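PDB 6Y2K: beta-galactosidase from Marinomonas sp. ef1, which is a cold-active, hexameric GH42 beta-galactosidase that hydrolyses terminal beta-D-galactosyl residues of beta-galactosides. Local coordinates for residues S136-N141 with V240-G245. Sequence-based numbering, arbitrary orientation.
Sequences SWQTDN and VHNYMG
Strands 134-138 and 238-244 run parallel at Gln-138 and Val-240, then diverge, and side chains take over the joining. Backbone bonds come first: Val-240 N donates to Trp-137 O (2.9 Å) and Val-240 O accepts from Thr-139 N (3.1 Å), each nearly along the C=O axis, so that Val-240 straddles Gln-138. With CG anti to the backbone N (chi1 -173°), His-241 turns its ring edge to the loop, and ND1 donates in the ring plane to Thr-139 O at 2.7 Å; NE2 accepts from the backbone N of Tyr-143, consistent with a neutral ring protonated on ND1. Amides form the third group. The extended Gln-138 lays its amide almost parallel (16°) over that of Asn-242, stacked, while its NE2 bonds Asp-140 O at 2.9 Å and its OE1 accepts from Arg-33. Asn-242 ND2 reaches Asn-141 OD1 (2.9 Å) from above the carbonyl plane. An alanine in place of Gln-138 would remove the amide that stacks on Asn-242 and the bond to Asp-140 O, and would probably loosen the 139-141 loop. Such pairing of neighbouring strands, here fourth and fifth of eight, running on into C-terminal loops, is characteristic of the TIM barrel, whose active site in GH42 enzymes lies at this end.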
# COMPACT_ATOMS: atom_id res chain seq x y z
N SER A 136 -30.18 3.77 50.25
CA SER A 136 -29.15 4.63 49.69
C SER A 136 -29.76 5.81 48.96
O SER A 136 -30.90 5.74 48.51
CB SER A 136 -28.30 3.79 48.72
OG SER A 136 -27.41 4.59 47.97
N TRP A 137 -28.99 6.90 48.84
CA TRP A 137 -29.39 8.04 48.01
C TRP A 137 -28.33 8.35 46.97
O TRP A 137 -27.14 8.40 47.31
CB TRP A 137 -29.59 9.30 48.85
CG TRP A 137 -30.75 9.28 49.80
CD1 TRP A 137 -30.78 8.71 51.04
CD2 TRP A 137 -32.02 9.90 49.62
NE1 TRP A 137 -32.00 8.92 51.62
CE2 TRP A 137 -32.78 9.66 50.78
CE3 TRP A 137 -32.59 10.65 48.58
CZ2 TRP A 137 -34.09 10.13 50.94
CZ3 TRP A 137 -33.89 11.13 48.74
CH2 TRP A 137 -34.63 10.86 49.91
N GLN A 138 -28.75 8.57 45.72
CA GLN A 138 -27.88 9.15 44.68
C GLN A 138 -28.17 10.64 44.60
O GLN A 138 -29.32 11.03 44.37
CB GLN A 138 -28.15 8.52 43.31
CG GLN A 138 -27.33 9.13 42.17
CD GLN A 138 -27.66 8.55 40.82
OE1 GLN A 138 -27.28 7.42 40.53
NE2 GLN A 138 -28.35 9.31 39.98
N THR A 139 -27.15 11.48 44.78
CA THR A 139 -27.31 12.92 44.59
C THR A 139 -27.31 13.25 43.09
O THR A 139 -26.39 12.88 42.39
CB THR A 139 -26.19 13.72 45.27
OG1 THR A 139 -24.92 13.19 44.87
CG2 THR A 139 -26.33 13.63 46.79
N ASP A 140 -28.35 13.93 42.62
CA ASP A 140 -28.37 14.46 41.25
C ASP A 140 -28.20 13.27 40.25
O ASP A 140 -28.76 12.18 40.48
CB ASP A 140 -27.29 15.56 41.15
CG ASP A 140 -27.49 16.54 39.98
OD1 ASP A 140 -26.97 16.23 38.87
OD2 ASP A 140 -28.08 17.63 40.19
N ASN A 141 -27.48 13.48 39.15
CA ASN A 141 -27.23 12.44 38.15
C ASN A 141 -26.11 12.90 37.21
O ASN A 141 -26.32 13.83 36.42
CB ASN A 141 -28.48 12.12 37.33
CG ASN A 141 -28.28 10.90 36.44
OD1 ASN A 141 -28.32 9.75 36.92
ND2 ASN A 141 -28.06 11.14 35.15
N VAL A 240 -24.22 8.29 47.61
CA VAL A 240 -23.44 7.92 46.43
C VAL A 240 -23.69 8.93 45.32
O VAL A 240 -24.74 9.58 45.29
CB VAL A 240 -23.80 6.47 45.98
CG1 VAL A 240 -25.26 6.34 45.57
CG2 VAL A 240 -22.90 5.97 44.86
N HIS A 241 -22.71 9.08 44.44
CA HIS A 241 -22.92 9.76 43.17
C HIS A 241 -22.45 8.86 42.02
O HIS A 241 -21.59 7.99 42.21
CB HIS A 241 -22.22 11.12 43.12
CG HIS A 241 -22.58 11.89 41.89
ND1 HIS A 241 -23.81 12.48 41.72
CD2 HIS A 241 -21.91 12.06 40.72
CE1 HIS A 241 -23.88 13.01 40.51
NE2 HIS A 241 -22.74 12.77 39.88
N ASN A 242 -23.05 9.05 40.84
CA ASN A 242 -22.73 8.25 39.65
C ASN A 242 -21.80 9.03 38.70
O ASN A 242 -22.23 9.93 37.99
CB ASN A 242 -23.99 7.70 38.97
CG ASN A 242 -24.98 8.77 38.52
OD1 ASN A 242 -25.08 9.85 39.11
ND2 ASN A 242 -25.72 8.47 37.45
N TYR A 243 -20.52 8.64 38.71
CA TYR A 243 -19.48 9.24 37.88
C TYR A 243 -19.42 8.56 36.51
O TYR A 243 -20.13 7.57 36.27
CB TYR A 243 -18.12 9.12 38.58
CG TYR A 243 -18.11 9.64 40.00
CD1 TYR A 243 -18.48 10.95 40.28
CD2 TYR A 243 -17.71 8.83 41.06
CE1 TYR A 243 -18.47 11.45 41.58
CE2 TYR A 243 -17.69 9.31 42.37
CZ TYR A 243 -18.07 10.62 42.63
OH TYR A 243 -18.05 11.11 43.93
N MET A 244 -18.58 9.08 35.62
CA MET A 244 -18.58 8.66 34.22
C MET A 244 -17.21 8.19 33.76
O MET A 244 -16.19 8.48 34.39
CB MET A 244 -19.05 9.81 33.34
CG MET A 244 -20.48 10.24 33.62
SD MET A 244 -20.93 11.75 32.75
CE MET A 244 -20.03 12.98 33.69
N GLY A 245 -17.21 7.46 32.65
CA GLY A 245 -15.97 7.11 31.95
C GLY A 245 -15.45 8.33 31.20
O GLY A 245 -16.22 9.07 30.61